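Local coordinates for protein cadherin-related family member 2 (Homo sapiens, PDB 5CZR) that mediates calcium-dependent adhesion between neighbouring microvilli of epithelial cells by pairing through its extracellular cadherin repeats with CDHR5, at residues 2-7 / 79-85; 109-113 / 205-209. Residue numbers count along the deposited sequence, not the author numbering.

Contact 1: residues 2-7 / 79-85. With CA (calcium ion), chain E.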
loop_
_atom_site.group_PDB
_atom_site.type_symbol
_atom_site.label_atom_id
_atom_site.label_comp_id
_atom_site.label_asym_id
_atom_site.label_seq_id
_atom_site.Cartn_x
_atom_site.Cartn_y
_atom_site.Cartn_z
ATOM N N ASN A 2 -43.854 -18.461 18.568
ATOM C CA ASN A 2 -42.798 -18.018 17.599
ATOM C C ASN A 2 -41.371 -18.368 18.009
ATOM O O ASN A 2 -40.979 -18.157 19.150
ATOM C CB ASN A 2 -42.825 -16.499 17.297
ATOM C CG ASN A 2 -41.777 -16.101 16.225
ATOM O OD1 ASN A 2 -41.782 -16.638 15.112
ATOM N ND2 ASN A 2 -40.868 -15.186 16.566
ATOM N N VAL A 3 -40.584 -18.841 17.045
ATOM C CA VAL A 3 -39.140 -19.004 17.205
ATOM C C VAL A 3 -38.372 -17.820 16.557
ATOM O O VAL A 3 -38.663 -17.411 15.418
ATOM C CB VAL A 3 -38.673 -20.344 16.593
ATOM C CG1 VAL A 3 -37.186 -20.558 16.845
ATOM C CG2 VAL A 3 -39.487 -21.486 17.192
ATOM N N ALA A 4 -37.421 -17.272 17.304
ATOM C CA ALA A 4 -36.608 -16.169 16.819
ATOM C C ALA A 4 -35.730 -16.642 15.667
ATOM O O ALA A 4 -35.242 -17.774 15.690
ATOM C CB ALA A 4 -35.742 -15.608 17.929
ATOM N N PRO A 5 -35.543 -15.792 14.644
ATOM C CA PRO A 5 -34.556 -16.117 13.612
ATOM C C PRO A 5 -33.141 -16.072 14.178
ATOM O O PRO A 5 -32.897 -15.457 15.226
ATOM C CB PRO A 5 -34.752 -15.016 12.576
ATOM C CG PRO A 5 -35.302 -13.869 13.372
ATOM C CD PRO A 5 -36.177 -14.487 14.411
ATOM N N LYS A 6 -32.232 -16.699 13.454
ATOM C CA LYS A 6 -30.864 -16.919 13.897
ATOM C C LYS A 6 -29.949 -16.782 12.689
ATOM O O LYS A 6 -30.188 -17.377 11.644
ATOM C CB LYS A 6 -30.738 -18.318 14.505
ATOM C CG LYS A 6 -29.398 -18.617 15.179
ATOM C CD LYS A 6 -29.565 -19.414 16.490
ATOM C CE LYS A 6 -30.181 -20.799 16.293
ATOM N NZ LYS A 6 -29.168 -21.786 15.796
ATOM N N PHE A 7 -28.978 -15.891 12.798
ATOM C CA PHE A 7 -27.940 -15.737 11.781
ATOM C C PHE A 7 -27.143 -17.028 11.655
ATOM O O PHE A 7 -26.876 -17.712 12.646
ATOM C CB PHE A 7 -26.984 -14.605 12.179
ATOM C CG PHE A 7 -27.507 -13.217 11.849
ATOM C CD1 PHE A 7 -27.664 -12.827 10.541
ATOM C CD2 PHE A 7 -27.767 -12.300 12.845
ATOM C CE1 PHE A 7 -28.103 -11.553 10.234
ATOM C CE2 PHE A 7 -28.189 -11.020 12.554
ATOM C CZ PHE A 7 -28.347 -10.638 11.251
ATOM N N SER A 79 -28.668 -6.953 12.020
ATOM C CA SER A 79 -30.011 -7.232 12.498
ATOM C C SER A 79 -30.788 -8.130 11.509
ATOM O O SER A 79 -30.730 -7.921 10.297
ATOM C CB SER A 79 -30.755 -5.910 12.629
ATOM O OG SER A 79 -32.066 -6.111 13.084
ATOM N N VAL A 80 -31.485 -9.118 12.050
ATOM C CA VAL A 80 -32.486 -9.842 11.311
ATOM C C VAL A 80 -33.792 -9.868 12.117
ATOM O O VAL A 80 -33.787 -10.062 13.320
ATOM C CB VAL A 80 -32.028 -11.271 10.965
ATOM C CG1 VAL A 80 -31.679 -12.070 12.225
ATOM C CG2 VAL A 80 -33.094 -11.990 10.150
ATOM N N SER A 81 -34.898 -9.669 11.420
ATOM C CA SER A 81 -36.199 -9.570 12.046
ATOM C C SER A 81 -37.169 -10.502 11.347
ATOM O O SER A 81 -37.251 -10.484 10.109
ATOM C CB SER A 81 -36.711 -8.152 11.945
ATOM O OG SER A 81 -35.890 -7.288 12.687
ATOM N N ASP A 82 -37.885 -11.345 12.098
ATOM C CA ASP A 82 -39.101 -11.963 11.524
ATOM C C ASP A 82 -40.239 -10.942 11.779
ATOM O O ASP A 82 -39.942 -9.779 12.106
ATOM C CB ASP A 82 -39.304 -13.403 12.035
ATOM C CG ASP A 82 -39.686 -13.476 13.504
ATOM O OD1 ASP A 82 -40.011 -12.443 14.145
ATOM O OD2 ASP A 82 -39.653 -14.593 14.025
ATOM N N PRO A 83 -41.508 -11.314 11.549
ATOM C CA PRO A 83 -42.592 -10.328 11.781
ATOM C C PRO A 83 -42.783 -9.935 13.248
ATOM O O PRO A 83 -43.324 -8.863 13.510
ATOM C CB PRO A 83 -43.832 -11.046 11.266
ATOM C CG PRO A 83 -43.321 -12.049 10.283
ATOM C CD PRO A 83 -42.005 -12.504 10.844
ATOM N N TYR A 84 -42.242 -10.741 14.175
ATOM C CA TYR A 84 -42.514 -10.613 15.615
ATOM C C TYR A 84 -41.355 -10.136 16.487
ATOM O O TYR A 84 -41.580 -9.521 17.518
ATOM C CB TYR A 84 -43.000 -11.962 16.148
ATOM C CG TYR A 84 -43.939 -12.644 15.195
ATOM C CD1 TYR A 84 -45.269 -12.214 15.066
ATOM C CD2 TYR A 84 -43.503 -13.696 14.398
ATOM C CE1 TYR A 84 -46.132 -12.828 14.173
ATOM C CE2 TYR A 84 -44.366 -14.319 13.512
ATOM C CZ TYR A 84 -45.663 -13.863 13.395
ATOM O OH TYR A 84 -46.494 -14.473 12.506
ATOM N N ILE A 85 -40.118 -10.446 16.100
ATOM C CA ILE A 85 -38.974 -10.105 16.928
ATOM C C ILE A 85 -37.766 -9.661 16.102
ATOM O O ILE A 85 -37.498 -10.215 15.022
ATOM C CB ILE A 85 -38.626 -11.279 17.882
ATOM C CG1 ILE A 85 -37.608 -10.815 18.946
ATOM C CG2 ILE A 85 -38.179 -12.535 17.101
ATOM C CD1 ILE A 85 -37.356 -11.827 20.074
HETATM CA CA CA E . -40.053 -16.959 13.520
#
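Pro-5, the residue most deeply covered here, is the place to start. Its ring turns onto the 79-85 segment: CG lies 4.2 Å from Val-80 CG1, while CD sits 3.9 Å from Ile-85 CG2 and 3.5 Å from Asp-82 OD2. One proline thus spans the seam between an apolar half of the contact and a polar one.

On the apolar side, Val-80 points its side chain across at Phe-7. Its CG1 lies 3.8 Å from the centroid of the Phe-7 ring and only 18° off the ring normal, a CH-pi contact over the face. Ala-31, from strand 25-32, touches both side chains, so this end runs into the interior of the first cadherin repeat.

At the other end, Asn-2 meets Asp-82 over a calcium ion. The metal takes Asn-2 OD1 at 2.4 Å, the backbone Val-3 O at 2.4 Å and Asp-82 OD2 at 2.5 Å; Asp-33, Asp-35 and Asp-37 complete the site. Asn-2 ND2 also donates to Asp-82 OD2 at 2.9 Å, so the amide uses both of its ends. The other carboxylate oxygen, Asp-82 OD1, accepts from Tyr-84 N and from Ile-85 N, each at 2.8 Å, the first closing an Asx turn, the pair making an Asx motif that fastens the loop after strand 73-81 to the carboxylate.

With both oxygens of Asp-82 committed, the carboxylate is fixed in orientation. The ion, by drawing ligands from the N-terminal residues and this loop, ties the start of the chain to the membrane-distal tip of the repeat, so the arrangement there probably depends on calcium.

Contact 2: residues 109-113 / 205-209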
loop_
_atom_site.group_PDB
_atom_site.type_symbol
_atom_site.label_atom_id
_atom_site.label_comp_id
_atom_site.label_asym_id
_atom_site.label_seq_id
_atom_site.Cartn_x
_atom_site.Cartn_y
_atom_site.Cartn_z
ATOM N N ALA A 109 17.113 16.791 1.421
ATOM C CA ALA A 109 18.239 17.191 0.565
ATOM C C ALA A 109 18.742 16.041 -0.318
ATOM O O ALA A 109 18.803 14.889 0.143
ATOM C CB ALA A 109 19.375 17.731 1.421
ATOM N N PHE A 110 19.095 16.366 -1.571
ATOM C CA PHE A 110 19.675 15.398 -2.503
ATOM C C PHE A 110 20.875 15.946 -3.261
ATOM O O PHE A 110 20.931 15.938 -4.488
ATOM C CB PHE A 110 18.650 14.940 -3.506
ATOM C CG PHE A 110 17.497 14.237 -2.904
ATOM C CD1 PHE A 110 17.641 12.950 -2.404
ATOM C CD2 PHE A 110 16.240 14.862 -2.854
ATOM C CE1 PHE A 110 16.562 12.290 -1.865
ATOM C CE2 PHE A 110 15.149 14.204 -2.317
ATOM C CZ PHE A 110 15.310 12.915 -1.828
ATOM N N SER A 111 21.849 16.425 -2.517
ATOM C CA SER A 111 23.097 16.795 -3.115
ATOM C C SER A 111 24.266 16.507 -2.163
ATOM O O SER A 111 24.117 16.497 -0.941
ATOM C CB SER A 111 23.073 18.259 -3.618
ATOM O OG SER A 111 23.202 19.152 -2.549
ATOM N N THR A 112 25.417 16.252 -2.766
ATOM C CA THR A 112 26.629 16.028 -2.014
ATOM C C THR A 112 27.831 16.373 -2.870
ATOM O O THR A 112 27.725 16.628 -4.069
ATOM C CB THR A 112 26.742 14.576 -1.529
ATOM O OG1 THR A 112 27.778 14.497 -0.566
ATOM C CG2 THR A 112 27.052 13.630 -2.669
ATOM N N SER A 113 28.970 16.400 -2.218
ATOM C CA SER A 113 30.207 16.733 -2.853
ATOM C C SER A 113 31.216 15.678 -2.430
ATOM O O SER A 113 31.299 15.337 -1.260
ATOM C CB SER A 113 30.640 18.125 -2.396
ATOM O OG SER A 113 31.733 18.556 -3.160
ATOM N N PRO A 205 10.332 9.954 -9.386
ATOM C CA PRO A 205 11.788 9.971 -9.487
ATOM C C PRO A 205 12.413 11.031 -8.570
ATOM O O PRO A 205 11.811 12.081 -8.350
ATOM C CB PRO A 205 12.034 10.329 -10.933
ATOM C CG PRO A 205 10.799 11.107 -11.339
ATOM C CD PRO A 205 9.672 10.465 -10.603
ATOM N N VAL A 206 13.598 10.725 -8.021
ATOM C CA VAL A 206 14.394 11.701 -7.288
ATOM C C VAL A 206 15.759 11.807 -7.933
ATOM O O VAL A 206 16.263 10.836 -8.519
ATOM C CB VAL A 206 14.519 11.406 -5.766
ATOM C CG1 VAL A 206 13.126 11.409 -5.103
ATOM C CG2 VAL A 206 15.210 10.093 -5.511
ATOM N N PHE A 207 16.347 12.984 -7.793
ATOM C CA PHE A 207 17.609 13.317 -8.431
ATOM C C PHE A 207 18.672 13.681 -7.396
ATOM O O PHE A 207 18.493 14.628 -6.616
ATOM C CB PHE A 207 17.400 14.465 -9.400
ATOM C CG PHE A 207 16.450 14.116 -10.492
ATOM C CD1 PHE A 207 16.893 13.427 -11.612
ATOM C CD2 PHE A 207 15.084 14.380 -10.361
ATOM C CE1 PHE A 207 16.004 13.080 -12.637
ATOM C CE2 PHE A 207 14.180 14.019 -11.370
ATOM C CZ PHE A 207 14.652 13.384 -12.516
ATOM N N LEU A 208 19.772 12.936 -7.417
ATOM C CA LEU A 208 20.918 13.215 -6.574
ATOM C C LEU A 208 22.007 13.941 -7.387
ATOM O O LEU A 208 22.486 13.420 -8.394
ATOM C CB LEU A 208 21.444 11.911 -5.991
ATOM C CG LEU A 208 22.799 11.923 -5.289
ATOM C CD1 LEU A 208 22.861 12.878 -4.112
ATOM C CD2 LEU A 208 23.117 10.524 -4.813
ATOM N N SER A 209 22.379 15.137 -6.947
ATOM C CA SER A 209 23.462 15.887 -7.563
ATOM C C SER A 209 24.781 15.646 -6.854
ATOM O O SER A 209 24.889 15.841 -5.646
ATOM C CB SER A 209 23.146 17.359 -7.536
ATOM O OG SER A 209 21.940 17.565 -8.252
#
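Two backbone hydrogen bonds join these segments as parallel neighbours. Ser-209 N donates to Phe-110 O at 3.0 Å, and Thr-112 N returns a bond to Ser-209 O, also at 3.0 Å, so Ser-209 engages both its amide and its carbonyl, straddling its bridge partner Ser-111. Each acceptor also receives a CA-H...O contact: Leu-208 CA lies 3.4 Å from Phe-110 O, and Ser-111 CA 3.2 Å from Ser-209 O. The Phe-110 side chain supplies much of the packing: its CB lies 3.1 Å from Phe-207 O, and its ring lays a face over Val-206, with CZ 4.2 Å from Val-206 CG1. Ser-111 CB and Ser-209 CB lie 4.0 Å apart, on the same face of the sheet.

The pairing continues: Thr-112 also bonds with Ser-211. Strand 111-115 edges the mixed sheet of the second cadherin repeat; strand 206-213 comes next, bonded antiparallel to strand 180-189 through Leu-183 and Leu-185. Thr-112 and Leu-208 both touch Phe-125 of strand 123-130, in the opposing sheet of the sandwich.

The chain closes contact 1 before it opens contact 2, with centres about 66 Å apart and nearest atoms about 48 Å, on opposite sides of the chain's centre. They share no strand or sheet, since each belongs to a different cadherin repeat. Contact 1 caps the outer end of the first, on strands 6-7 and 73-81, which lie in different sheets of that repeat; contact 2 pairs two strands within one sheet of the second. Three further calcium ions lie between the repeats, bound by residues such as Glu-18, Asp-100 and Asp-133. Calcium is thus bound both at the N-terminal tip and at the linker of this elongated module, whose first repeat is required for binding CDHR5.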